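Local coordinates for hypothetical protein Atu0492 (Agrobacterium tumefaciens, PDB 2GMY) that is of unknown function but probably acts as an AhpD-like thiol redox protein in antioxidant defence, at residues A[22-27]-A[123-128]; A[35-40]-A[83-88]; A[49-54]-A[135-140]; A[57-62]-A[66-71]; A[70-75]-A[87-92]. All blocks are in the same frame, centred on the assembly; numbering follows the deposited sequence.

Contact 1: residues A[22-27]-A[123-128]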
# COMPACT_ATOMS: atom_id res chain seq x y z
N GLU A 22 29.46 -9.52 6.22
CA GLU A 22 28.87 -10.54 7.10
C GLU A 22 29.82 -10.89 8.26
O GLU A 22 29.41 -10.99 9.41
CB GLU A 22 28.53 -11.78 6.28
CG GLU A 22 27.86 -12.91 7.06
CD GLU A 22 26.52 -12.49 7.66
OE1 GLU A 22 25.80 -11.70 7.03
OE2 GLU A 22 26.22 -12.95 8.78
N ASN A 23 31.10 -11.07 7.94
CA ASN A 23 32.11 -11.35 8.95
C ASN A 23 32.21 -10.21 9.98
O ASN A 23 32.37 -10.47 11.18
CB ASN A 23 33.45 -11.61 8.26
CG ASN A 23 34.53 -12.06 9.22
OD1 ASN A 23 34.28 -12.76 10.21
ND2 ASN A 23 35.77 -11.66 8.93
N TYR A 24 32.12 -8.96 9.53
CA TYR A 24 32.07 -7.86 10.49
C TYR A 24 30.89 -8.03 11.45
O TYR A 24 31.05 -7.95 12.66
CB TYR A 24 32.03 -6.47 9.86
CG TYR A 24 31.67 -5.49 10.94
CD1 TYR A 24 32.59 -5.16 11.93
CD2 TYR A 24 30.37 -4.98 11.04
CE1 TYR A 24 32.26 -4.32 12.97
CE2 TYR A 24 30.02 -4.13 12.09
CZ TYR A 24 30.97 -3.81 13.05
OH TYR A 24 30.64 -2.97 14.08
N VAL A 25 29.70 -8.24 10.89
CA VAL A 25 28.49 -8.33 11.71
C VAL A 25 28.67 -9.40 12.77
O VAL A 25 28.43 -9.16 13.96
CB VAL A 25 27.23 -8.61 10.87
CG1 VAL A 25 26.03 -8.82 11.80
CG2 VAL A 25 26.97 -7.43 9.91
N GLN A 26 29.13 -10.58 12.34
CA GLN A 26 29.32 -11.72 13.23
C GLN A 26 30.27 -11.45 14.39
O GLN A 26 30.05 -11.96 15.49
CB GLN A 26 29.82 -12.93 12.43
CG GLN A 26 28.74 -13.54 11.55
CD GLN A 26 27.45 -13.80 12.31
OE1 GLN A 26 27.43 -14.56 13.29
NE2 GLN A 26 26.38 -13.16 11.88
N SER A 27 31.30 -10.65 14.17
CA SER A 27 32.27 -10.44 15.24
C SER A 27 32.17 -9.04 15.83
O SER A 27 33.09 -8.57 16.51
CB SER A 27 33.69 -10.72 14.75
OG SER A 27 33.96 -9.98 13.57
N ILE A 123 23.68 -2.62 15.13
CA ILE A 123 22.35 -3.14 14.77
C ILE A 123 21.94 -2.71 13.36
O ILE A 123 21.46 -3.54 12.57
CB ILE A 123 21.31 -2.64 15.78
CG1 ILE A 123 21.45 -3.41 17.09
CG2 ILE A 123 19.86 -2.78 15.25
CD1 ILE A 123 20.84 -2.67 18.26
N THR A 124 22.13 -1.43 13.05
CA THR A 124 21.64 -0.87 11.79
C THR A 124 22.47 -1.38 10.60
O THR A 124 21.92 -1.67 9.54
CB THR A 124 21.53 0.66 11.86
OG1 THR A 124 20.74 1.03 13.02
CG2 THR A 124 20.85 1.21 10.62
N VAL A 125 23.77 -1.54 10.79
CA VAL A 125 24.60 -2.19 9.76
C VAL A 125 24.16 -3.65 9.58
O VAL A 125 24.07 -4.14 8.45
CB VAL A 125 26.10 -2.10 10.14
CG1 VAL A 125 26.95 -2.95 9.21
CG2 VAL A 125 26.57 -0.63 10.11
N ALA A 126 23.87 -4.34 10.68
CA ALA A 126 23.38 -5.72 10.60
C ALA A 126 22.06 -5.79 9.80
O ALA A 126 21.87 -6.68 8.96
CB ALA A 126 23.19 -6.30 12.00
N ILE A 127 21.15 -4.83 10.03
CA ILE A 127 19.90 -4.78 9.27
C ILE A 127 20.22 -4.56 7.78
O ILE A 127 19.62 -5.19 6.91
CB ILE A 127 18.96 -3.67 9.79
CG1 ILE A 127 18.48 -3.99 11.22
CG2 ILE A 127 17.72 -3.51 8.87
CD1 ILE A 127 17.91 -2.78 11.99
N GLY A 128 21.16 -3.67 7.50
CA GLY A 128 21.58 -3.44 6.11
C GLY A 128 22.13 -4.72 5.48
O GLY A 128 21.76 -5.06 4.33
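V25 and A126 bring helix 12-26 and helix 117-139 together at a narrow point, with their CA atoms 5.8 Å apart. V25 meets the alanine with both of its branches: CG1 rests 3.8 Å from A126 CB, while CG2 reaches the backbone, 4.0 Å from A126 CA. CG1 lies anti to the backbone N of V25 (chi1 174°), which sends one methyl to the alanine side chain and leaves the other against its CA. One residue back, the Y24 ring comes obliquely to V125, and its CE2 is 4.4 Å from V125 CG1, a looser touch. A second subunit packs here too: Y24 on its A14 and V125 on its V18. N23 O is held twice by S27. S27 OG donates to N23 O at 2.9 Å and S27 N at 3.2 Å, the two reaching the oxygen from opposite faces of its plane. Away from the apolar patch, E22 turns its carboxylate to K39 and W133. Nothing polar crosses between 22-27 and 123-128, so this join rests on shape and van der Waals contact, with the small A126 permitting the close approach.

Contact 2: residues A[35-40]-A[83-88]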
# COMPACT_ATOMS: atom_id res chain seq x y z
N ILE A 35 21.53 -10.70 16.84
CA ILE A 35 21.91 -10.94 15.45
C ILE A 35 20.91 -11.91 14.80
O ILE A 35 20.42 -11.66 13.69
CB ILE A 35 23.37 -11.43 15.33
CG1 ILE A 35 24.32 -10.34 15.84
CG2 ILE A 35 23.69 -11.78 13.86
CD1 ILE A 35 25.80 -10.78 15.85
N HIS A 36 20.59 -13.00 15.50
CA HIS A 36 19.59 -13.95 15.01
C HIS A 36 18.24 -13.29 14.75
O HIS A 36 17.60 -13.51 13.72
CB HIS A 36 19.38 -15.08 16.01
CG HIS A 36 20.57 -15.96 16.18
ND1 HIS A 36 21.32 -16.39 15.12
CD2 HIS A 36 21.11 -16.52 17.29
CE1 HIS A 36 22.30 -17.17 15.56
NE2 HIS A 36 22.19 -17.26 16.87
N LEU A 37 17.81 -12.48 15.71
CA LEU A 37 16.53 -11.78 15.62
C LEU A 37 16.49 -10.85 14.41
O LEU A 37 15.50 -10.82 13.67
CB LEU A 37 16.33 -10.98 16.92
CG LEU A 37 15.04 -10.18 17.04
CD1 LEU A 37 14.72 -10.01 18.51
CD2 LEU A 37 15.13 -8.82 16.31
N ILE A 38 17.54 -10.05 14.25
CA ILE A 38 17.63 -9.13 13.11
C ILE A 38 17.53 -9.90 11.79
O ILE A 38 16.77 -9.52 10.88
CB ILE A 38 18.94 -8.32 13.16
CG1 ILE A 38 18.90 -7.29 14.28
CG2 ILE A 38 19.23 -7.68 11.79
CD1 ILE A 38 20.30 -6.79 14.69
N LYS A 39 18.31 -10.98 11.67
CA LYS A 39 18.37 -11.73 10.42
C LYS A 39 17.06 -12.43 10.11
O LYS A 39 16.59 -12.41 8.97
CB LYS A 39 19.51 -12.74 10.43
CG LYS A 39 20.88 -12.09 10.34
CD LYS A 39 21.96 -13.15 10.51
CE LYS A 39 23.31 -12.58 10.21
NZ LYS A 39 24.26 -13.69 9.92
N LEU A 40 16.47 -13.05 11.13
CA LEU A 40 15.24 -13.81 10.91
C LEU A 40 14.09 -12.87 10.58
O LEU A 40 13.36 -13.08 9.60
CB LEU A 40 14.91 -14.69 12.13
CG LEU A 40 13.62 -15.52 12.04
CD1 LEU A 40 13.60 -16.41 10.79
CD2 LEU A 40 13.49 -16.34 13.30
N GLU A 83 10.87 -6.66 26.39
CA GLU A 83 10.71 -5.28 25.95
C GLU A 83 11.89 -4.84 25.08
O GLU A 83 11.72 -4.14 24.09
CB GLU A 83 10.49 -4.32 27.13
CG GLU A 83 9.11 -4.52 27.79
CD GLU A 83 7.94 -4.46 26.80
OE1 GLU A 83 7.83 -3.46 26.05
OE2 GLU A 83 7.12 -5.42 26.76
N GLN A 84 13.09 -5.29 25.45
CA GLN A 84 14.27 -4.99 24.65
C GLN A 84 14.16 -5.60 23.25
O GLN A 84 14.44 -4.92 22.26
CB GLN A 84 15.52 -5.54 25.32
CG GLN A 84 16.79 -5.20 24.57
CD GLN A 84 18.04 -5.62 25.34
OE1 GLN A 84 18.06 -6.65 26.00
NE2 GLN A 84 19.10 -4.82 25.21
N GLU A 85 13.76 -6.87 23.17
CA GLU A 85 13.54 -7.52 21.86
C GLU A 85 12.48 -6.78 21.04
O GLU A 85 12.64 -6.59 19.82
CB GLU A 85 13.14 -8.99 22.02
CG GLU A 85 14.29 -9.84 22.51
CD GLU A 85 13.90 -11.27 22.84
OE1 GLU A 85 12.77 -11.49 23.33
OE2 GLU A 85 14.74 -12.17 22.63
N ARG A 86 11.40 -6.36 21.70
CA ARG A 86 10.37 -5.58 21.01
C ARG A 86 10.89 -4.27 20.45
O ARG A 86 10.50 -3.86 19.35
CB ARG A 86 9.15 -5.31 21.89
CG ARG A 86 8.41 -6.56 22.25
CD ARG A 86 7.19 -6.25 23.10
NE ARG A 86 6.12 -5.62 22.32
CZ ARG A 86 5.30 -6.28 21.50
NH1 ARG A 86 5.40 -7.60 21.35
NH2 ARG A 86 4.38 -5.61 20.81
N ALA A 87 11.77 -3.62 21.20
CA ALA A 87 12.37 -2.37 20.76
C ALA A 87 13.19 -2.63 19.50
O ALA A 87 13.11 -1.90 18.52
CB ALA A 87 13.23 -1.81 21.86
N LEU A 88 13.97 -3.70 19.53
CA LEU A 88 14.79 -4.06 18.39
C LEU A 88 13.92 -4.43 17.18
O LEU A 88 14.15 -3.94 16.08
CB LEU A 88 15.72 -5.22 18.76
CG LEU A 88 16.68 -5.75 17.69
CD1 LEU A 88 17.48 -4.63 17.03
CD2 LEU A 88 17.61 -6.81 18.30
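E85 is the first residue of 83-88 to touch helix 32-45, and it does so with its aliphatic stem: E85 CB and E85 CG both lie 4.0 Å from L37 CD1. Its carboxylate is occupied beyond this interface, OE1 taking the backbone N-H of T82 just ahead of the helix and OE2 that of the W68 indole. One turn on comes L88, which carries more of the packing. Its CG stands anti to the backbone N (chi1 -180°), and the isobutyl group runs alongside L37 in the reverse sense, L37 CD2 sitting 3.7 Å from L88 CG and 3.8 Å from L88 CD2. The other methyl, L88 CD1, is 4.1 Å from I38 CG1, where the two side chains meet at about a right angle. L37 thus places one methyl on E85 and the other on L88. The local axes approach to 10.9 Å and cross at -39°, a spacing bridged by these side chains. I123, on helix 117-139, packs against L88 as well. The interface is buried and wholly apolar between the two segments; the acid at its margin contributes only methylene carbons here and has its carboxylate bonded by N-H donors outside them.

Contact 3: residues A[49-54]-A[135-140]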
# COMPACT_ATOMS: atom_id res chain seq x y z
N ALA A 49 12.79 -17.01 1.65
CA ALA A 49 12.75 -18.38 2.19
C ALA A 49 14.16 -18.92 2.42
O ALA A 49 14.42 -19.59 3.43
CB ALA A 49 11.97 -19.30 1.28
N PHE A 50 15.06 -18.65 1.48
CA PHE A 50 16.44 -19.09 1.59
C PHE A 50 17.04 -18.65 2.93
O PHE A 50 17.61 -19.46 3.66
CB PHE A 50 17.29 -18.56 0.43
CG PHE A 50 18.70 -19.07 0.42
CD1 PHE A 50 18.99 -20.33 -0.10
CD2 PHE A 50 19.74 -18.29 0.92
CE1 PHE A 50 20.30 -20.81 -0.12
CE2 PHE A 50 21.05 -18.76 0.90
CZ PHE A 50 21.33 -20.03 0.37
N CYS A 51 16.89 -17.37 3.25
CA CYS A 51 17.45 -16.85 4.49
C CYS A 51 16.64 -17.26 5.71
O CYS A 51 17.22 -17.54 6.75
CB CYS A 51 17.65 -15.34 4.43
SG CYS A 51 18.91 -14.85 3.19
N VAL A 52 15.31 -17.29 5.61
CA VAL A 52 14.51 -17.75 6.76
C VAL A 52 14.92 -19.16 7.16
O VAL A 52 15.14 -19.44 8.33
CB VAL A 52 12.98 -17.67 6.50
CG1 VAL A 52 12.20 -18.38 7.61
CG2 VAL A 52 12.55 -16.20 6.39
N ASP A 53 15.05 -20.04 6.18
CA ASP A 53 15.44 -21.43 6.47
C ASP A 53 16.76 -21.46 7.24
O ASP A 53 16.87 -22.15 8.26
CB ASP A 53 15.58 -22.24 5.19
CG ASP A 53 15.83 -23.72 5.47
OD1 ASP A 53 14.95 -24.35 6.08
OD2 ASP A 53 16.89 -24.23 5.05
N MET A 54 17.73 -20.70 6.75
CA MET A 54 19.05 -20.61 7.37
C MET A 54 18.98 -20.08 8.79
O MET A 54 19.59 -20.63 9.72
CB MET A 54 19.95 -19.70 6.52
CG MET A 54 21.42 -19.67 6.94
SD MET A 54 22.43 -18.56 5.91
CE MET A 54 22.13 -19.23 4.30
N ARG A 135 18.11 -9.59 -0.81
CA ARG A 135 17.99 -9.15 -2.20
C ARG A 135 18.74 -10.04 -3.17
O ARG A 135 18.26 -10.32 -4.27
CB ARG A 135 18.43 -7.68 -2.31
CG ARG A 135 17.39 -6.76 -1.71
CD ARG A 135 17.83 -5.31 -1.48
NE ARG A 135 16.64 -4.51 -1.18
CZ ARG A 135 16.04 -4.48 0.01
NH1 ARG A 135 16.54 -5.18 1.05
NH2 ARG A 135 14.94 -3.76 0.17
N ILE A 136 19.92 -10.51 -2.75
CA ILE A 136 20.70 -11.46 -3.54
C ILE A 136 19.96 -12.79 -3.66
O ILE A 136 19.79 -13.31 -4.77
CB ILE A 136 22.11 -11.65 -2.94
CG1 ILE A 136 22.91 -10.35 -3.07
CG2 ILE A 136 22.85 -12.82 -3.61
CD1 ILE A 136 24.16 -10.29 -2.19
N ALA A 137 19.51 -13.33 -2.54
CA ALA A 137 18.88 -14.66 -2.55
C ALA A 137 17.54 -14.66 -3.29
O ALA A 137 17.27 -15.56 -4.09
CB ALA A 137 18.72 -15.19 -1.16
N VAL A 138 16.70 -13.68 -3.02
CA VAL A 138 15.42 -13.62 -3.73
C VAL A 138 15.67 -13.25 -5.20
O VAL A 138 15.12 -13.87 -6.12
CB VAL A 138 14.43 -12.65 -3.05
CG1 VAL A 138 13.14 -12.54 -3.85
CG2 VAL A 138 14.13 -13.14 -1.64
N GLY A 139 16.52 -12.24 -5.41
CA GLY A 139 16.89 -11.82 -6.75
C GLY A 139 17.39 -12.95 -7.64
O GLY A 139 17.04 -13.00 -8.83
N PHE A 140 18.17 -13.86 -7.08
CA PHE A 140 18.73 -14.96 -7.88
C PHE A 140 18.03 -16.30 -7.65
O PHE A 140 18.51 -17.35 -8.08
CB PHE A 140 20.25 -15.06 -7.66
CG PHE A 140 20.99 -13.79 -8.03
CD1 PHE A 140 20.55 -12.99 -9.09
CD2 PHE A 140 22.12 -13.39 -7.32
CE1 PHE A 140 21.22 -11.81 -9.43
CE2 PHE A 140 22.81 -12.22 -7.66
CZ PHE A 140 22.36 -11.43 -8.72
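F50 and C51, both resting on A137, belong to the C48-A49-F50-C51 motif at the start of helix 49-61. A Cys-x-x-Cys pair at this place is the redox centre in AhpD, and the same role is probable here. Across from it stands the last part of helix 117-139, and the two backbones come closest at F50 and A137, whose CA atoms are 6.5 Å apart. A single methyl does the work on that helix. A137 CB is 3.9 Å from F50 CD2 and 4.0 Å from F50 CB, so it sits at the root of the phenyl group, meeting the ring obliquely. CG of F50 is anti to the backbone N (chi1 -175°), a torsion that sets CB and CD2 beside the methyl; S142 also touches the ring. C51 is turned toward A137, and its SG is 4.4 Å from A137 CB, a light apolar touch. The one methyl thus touches both residues, and A137 and V138 pack on C48 too, so helix 117-139 forms one wall beside the cysteine pair. Helix 32-45 lines another part of the surroundings, with S43 against C51 and L40, S43 and I44 against V52. Two further subunits close in: on one, T96 accepts from R135 and T124 packs on F140, while on the other E77, V74 and L71 meet A49, V52 and D53. The contact thus lies where helices 32-45, 49-61 and 117-139 converge, next to both subunit interfaces.

Contact 4: residues A[57-62]-A[66-71]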
# COMPACT_ATOMS: atom_id res chain seq x y z
N LYS A 57 17.34 -22.21 11.53
CA LYS A 57 18.28 -23.26 11.97
C LYS A 57 19.36 -22.69 12.88
O LYS A 57 19.70 -23.31 13.90
CB LYS A 57 18.88 -23.98 10.76
CG LYS A 57 17.88 -24.91 10.07
CD LYS A 57 18.32 -25.30 8.67
CE LYS A 57 17.30 -26.21 8.03
NZ LYS A 57 17.64 -26.50 6.59
N GLU A 58 19.89 -21.52 12.53
CA GLU A 58 20.90 -20.87 13.40
C GLU A 58 20.34 -20.50 14.77
O GLU A 58 21.02 -20.69 15.79
CB GLU A 58 21.51 -19.65 12.73
CG GLU A 58 22.32 -19.97 11.50
CD GLU A 58 22.57 -18.74 10.65
OE1 GLU A 58 21.72 -17.82 10.68
OE2 GLU A 58 23.60 -18.70 9.94
N SER A 59 19.13 -19.94 14.80
CA SER A 59 18.46 -19.58 16.05
C SER A 59 18.25 -20.81 16.92
O SER A 59 18.51 -20.79 18.12
CB SER A 59 17.12 -18.90 15.77
OG SER A 59 17.31 -17.71 15.05
N ARG A 60 17.79 -21.89 16.29
CA ARG A 60 17.53 -23.14 16.99
C ARG A 60 18.82 -23.68 17.60
O ARG A 60 18.85 -24.16 18.74
CB ARG A 60 16.92 -24.17 16.05
CG ARG A 60 16.62 -25.52 16.73
CD ARG A 60 15.95 -26.47 15.77
NE ARG A 60 14.64 -25.96 15.35
CZ ARG A 60 14.24 -25.79 14.09
NH1 ARG A 60 15.02 -26.10 13.06
NH2 ARG A 60 13.03 -25.31 13.86
N HIS A 61 19.90 -23.59 16.83
CA HIS A 61 21.18 -24.10 17.28
C HIS A 61 21.69 -23.39 18.54
O HIS A 61 22.31 -24.02 19.41
CB HIS A 61 22.21 -23.98 16.18
CG HIS A 61 23.52 -24.61 16.53
ND1 HIS A 61 23.65 -25.97 16.69
CD2 HIS A 61 24.72 -24.07 16.83
CE1 HIS A 61 24.90 -26.25 17.02
NE2 HIS A 61 25.57 -25.11 17.12
N ASP A 62 21.43 -22.09 18.63
CA ASP A 62 21.84 -21.30 19.79
C ASP A 62 20.85 -21.36 20.95
O ASP A 62 20.97 -20.59 21.91
CB ASP A 62 22.18 -19.85 19.39
CG ASP A 62 23.59 -19.72 18.83
OD1 ASP A 62 24.38 -20.69 18.94
OD2 ASP A 62 23.92 -18.65 18.28
N GLU A 66 11.27 -22.74 20.06
CA GLU A 66 10.48 -22.82 18.82
C GLU A 66 9.43 -21.71 18.78
O GLU A 66 9.08 -21.23 17.70
CB GLU A 66 9.85 -24.21 18.61
CG GLU A 66 10.88 -25.35 18.50
CD GLU A 66 11.90 -25.14 17.38
OE1 GLU A 66 11.50 -24.71 16.28
OE2 GLU A 66 13.10 -25.42 17.60
N GLN A 67 8.94 -21.29 19.94
CA GLN A 67 7.97 -20.20 20.01
C GLN A 67 8.62 -18.89 19.57
O GLN A 67 8.07 -18.15 18.76
CB GLN A 67 7.46 -20.08 21.43
CG GLN A 67 6.06 -19.58 21.55
CD GLN A 67 5.51 -19.73 22.95
OE1 GLN A 67 6.23 -19.56 23.94
NE2 GLN A 67 4.23 -20.06 23.03
N TRP A 68 9.80 -18.61 20.11
CA TRP A 68 10.56 -17.41 19.74
C TRP A 68 10.77 -17.36 18.23
O TRP A 68 10.66 -16.30 17.60
CB TRP A 68 11.90 -17.45 20.46
CG TRP A 68 12.76 -16.22 20.38
CD1 TRP A 68 12.85 -15.23 21.32
CD2 TRP A 68 13.71 -15.89 19.36
NE1 TRP A 68 13.79 -14.30 20.94
CE2 TRP A 68 14.33 -14.68 19.74
CE3 TRP A 68 14.10 -16.50 18.16
CZ2 TRP A 68 15.32 -14.07 18.97
CZ3 TRP A 68 15.09 -15.89 17.38
CH2 TRP A 68 15.69 -14.68 17.79
N ILE A 69 11.11 -18.51 17.66
CA ILE A 69 11.35 -18.65 16.21
C ILE A 69 10.05 -18.50 15.39
O ILE A 69 9.97 -17.68 14.47
CB ILE A 69 12.01 -20.01 15.92
CG1 ILE A 69 13.42 -20.06 16.52
CG2 ILE A 69 12.03 -20.31 14.42
CD1 ILE A 69 14.06 -21.47 16.45
N ASN A 70 9.03 -19.28 15.75
CA ASN A 70 7.78 -19.29 14.97
C ASN A 70 6.92 -18.05 15.06
O ASN A 70 6.16 -17.75 14.13
CB ASN A 70 6.96 -20.50 15.32
CG ASN A 70 7.50 -21.74 14.68
OD1 ASN A 70 8.07 -22.60 15.35
ND2 ASN A 70 7.36 -21.82 13.36
N LEU A 71 7.01 -17.31 16.16
CA LEU A 71 6.16 -16.15 16.32
C LEU A 71 6.77 -14.87 15.75
O LEU A 71 6.17 -13.82 15.81
CB LEU A 71 5.77 -15.97 17.78
CG LEU A 71 4.68 -16.92 18.28
CD1 LEU A 71 4.69 -16.90 19.74
CD2 LEU A 71 3.33 -16.50 17.78
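R60 and E66 tie the end of helix 49-61 to the start of helix 66-70 with a two-pronged salt bridge. The guanidinium meets the carboxylate side-on: R60 NE donates to E66 OE2 at 2.8 Å and R60 NH2 to E66 OE1 at 2.9 Å, both bonds nearly straight. Each oxygen is used on its syn side and lies in the guanidinium plane, although the two flat groups are turned 22° against each other. A bend in the arginine chain at chi3 and one in the glutamate at chi2 bring the two edges together. Beneath the ion pair I69 packs on the helix opposite, CD1 lying 3.8 Å from R60 N and CG1 3.9 Å from S59 CB. S59 completes the apolar side of the contact: its OG, hydrogen-bonded to H55 O, stands 3.7 Å from W68 CZ3, at the edge of the indole. The axes of the short helical segments approach to 10.0 Å at 156°, a nearly antiparallel helical hairpin. A neighbouring subunit adds another R60, which packs on E66. Two bonds in place of one fix the rotation of both charged groups, and the pair probably tempers the charge of each at the partly exposed side of the contact, beside buried I69 and S59.

Contact 5: residues A[70-75]-A[87-92]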
# COMPACT_ATOMS: atom_id res chain seq x y z
N ASN A 70 9.03 -19.28 15.75
CA ASN A 70 7.78 -19.29 14.97
C ASN A 70 6.92 -18.05 15.06
O ASN A 70 6.16 -17.75 14.13
CB ASN A 70 6.96 -20.50 15.32
CG ASN A 70 7.50 -21.74 14.68
OD1 ASN A 70 8.07 -22.60 15.35
ND2 ASN A 70 7.36 -21.82 13.36
N LEU A 71 7.01 -17.31 16.16
CA LEU A 71 6.16 -16.15 16.32
C LEU A 71 6.77 -14.87 15.75
O LEU A 71 6.17 -13.82 15.81
CB LEU A 71 5.77 -15.97 17.78
CG LEU A 71 4.68 -16.92 18.28
CD1 LEU A 71 4.69 -16.90 19.74
CD2 LEU A 71 3.33 -16.50 17.78
N MET A 72 7.95 -14.99 15.17
CA MET A 72 8.63 -13.81 14.70
C MET A 72 7.90 -13.14 13.56
O MET A 72 8.06 -11.98 13.32
CB MET A 72 10.04 -14.08 14.28
CG MET A 72 10.70 -12.80 14.02
SD MET A 72 11.44 -12.29 15.54
CE MET A 72 12.96 -12.91 14.98
N SER A 73 7.14 -13.93 12.82
CA SER A 73 6.41 -13.40 11.69
C SER A 73 5.27 -12.50 12.16
O SER A 73 4.76 -11.74 11.39
CB SER A 73 5.86 -14.55 10.84
OG SER A 73 4.93 -15.29 11.55
N VAL A 74 4.92 -12.61 13.43
CA VAL A 74 3.73 -11.95 14.00
C VAL A 74 4.06 -11.38 15.39
O VAL A 74 3.22 -11.35 16.29
CB VAL A 74 2.51 -12.93 14.04
CG1 VAL A 74 2.05 -13.30 12.63
CG2 VAL A 74 2.83 -14.19 14.84
N TRP A 75 5.27 -10.87 15.53
CA TRP A 75 5.80 -10.53 16.85
C TRP A 75 5.01 -9.49 17.61
O TRP A 75 5.03 -9.49 18.84
CB TRP A 75 7.26 -10.08 16.73
CG TRP A 75 7.40 -8.77 16.05
CD1 TRP A 75 7.55 -8.54 14.71
CD2 TRP A 75 7.40 -7.48 16.68
NE1 TRP A 75 7.67 -7.18 14.46
CE2 TRP A 75 7.57 -6.51 15.65
CE3 TRP A 75 7.28 -7.06 18.01
CZ2 TRP A 75 7.61 -5.15 15.92
CZ3 TRP A 75 7.32 -5.70 18.27
CH2 TRP A 75 7.49 -4.76 17.24
N ALA A 87 11.77 -3.62 21.20
CA ALA A 87 12.37 -2.37 20.76
C ALA A 87 13.19 -2.63 19.50
O ALA A 87 13.11 -1.90 18.52
CB ALA A 87 13.23 -1.81 21.86
N LEU A 88 13.97 -3.70 19.53
CA LEU A 88 14.79 -4.06 18.39
C LEU A 88 13.92 -4.43 17.18
O LEU A 88 14.15 -3.94 16.08
CB LEU A 88 15.72 -5.22 18.76
CG LEU A 88 16.68 -5.75 17.69
CD1 LEU A 88 17.48 -4.63 17.03
CD2 LEU A 88 17.61 -6.81 18.30
N LEU A 89 12.91 -5.26 17.40
CA LEU A 89 11.99 -5.68 16.32
C LEU A 89 11.33 -4.48 15.63
O LEU A 89 11.22 -4.43 14.40
CB LEU A 89 10.94 -6.65 16.86
CG LEU A 89 11.46 -8.06 17.11
CD1 LEU A 89 10.60 -8.80 18.13
CD2 LEU A 89 11.58 -8.85 15.80
N GLY A 90 10.89 -3.50 16.42
CA GLY A 90 10.30 -2.28 15.85
C GLY A 90 11.24 -1.58 14.89
O GLY A 90 10.82 -1.06 13.83
N TRP A 91 12.53 -1.58 15.23
CA TRP A 91 13.54 -0.93 14.41
C TRP A 91 13.87 -1.78 13.19
O TRP A 91 14.01 -1.25 12.07
CB TRP A 91 14.79 -0.68 15.23
CG TRP A 91 15.83 0.18 14.58
CD1 TRP A 91 17.12 -0.17 14.27
CD2 TRP A 91 15.70 1.56 14.19
NE1 TRP A 91 17.79 0.89 13.72
CE2 TRP A 91 16.95 1.97 13.65
CE3 TRP A 91 14.65 2.49 14.24
CZ2 TRP A 91 17.17 3.26 13.17
CZ3 TRP A 91 14.88 3.79 13.76
CH2 TRP A 91 16.14 4.16 13.24
N VAL A 92 14.00 -3.09 13.39
CA VAL A 92 14.18 -3.97 12.23
C VAL A 92 13.07 -3.76 11.20
O VAL A 92 13.34 -3.61 10.00
CB VAL A 92 14.27 -5.45 12.65
CG1 VAL A 92 14.27 -6.37 11.43
CG2 VAL A 92 15.52 -5.67 13.48
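L89 lies over one face of the W75 indole, its CB 3.5 Å from the centroid of the six-membered ring and only 10° off the normal, a CH-pi contact. From there the side chain runs back across the ring system: L89 CD1 is 3.8 Å from W75 CE3, and the two side chains slide past each other in opposite directions. L89 CD2 goes on to M72, where it meets SD at 3.5 Å, the two side chains meeting at a slant. At the far end of the indole, W75 CZ2 lies 3.7 Å from the backbone N of G90, obliquely; this glycine has no side chain. W75 CG is tucked between its own backbone N and carbonyl carbon (chi1 69°), which folds the ring down onto the helix. M72 bends at chi2 and chi3, and that doubled bend brings its sulfur to the leucine. In this all-helical AhpD-like fold, 70-75 belongs to the link that follows helix 66-70, and the contact presses that link against helix 83-96. Polar partners outside the two segments hold the tryptophan. W75 NE1 donates to D93 OD2, one turn beyond L89 on the same helix, while W75 O receives R86 NH1 from one turn before G90. M72 O lies in the ring plane at the indole edge and takes a weak bond from R41, which also bonds weakly to S73 O. Outside this, L37 packs on L89 from helix 32-45, Y81 touches both M72 and W75, and V74 reaches G47 of a neighbouring subunit.

Helix 32-45 sits at the middle of the arrangement. Contact 2 joins it to helix 83-96, and contact 5, centred about 6 Å away, shares A87 and L88 on that helix. Contact 4 is nested within the loop closed by contact 2, and its helix 66-70 leads into the link of contact 5, sharing N70 and L71. Contacts 1 and 3 use helix 117-139, their centres about 17 Å apart, and their segments alternate along the chain. Contact 1 encloses contacts 2, 4 and 5. Contacts 1 and 3, and W91 of contact 5, touch a second subunit; contacts 3, 4 and 5 a third. Helix 117-139 thus ties helix 12-26 to the probable redox motif at helix 49-61, beside two subunit interfaces.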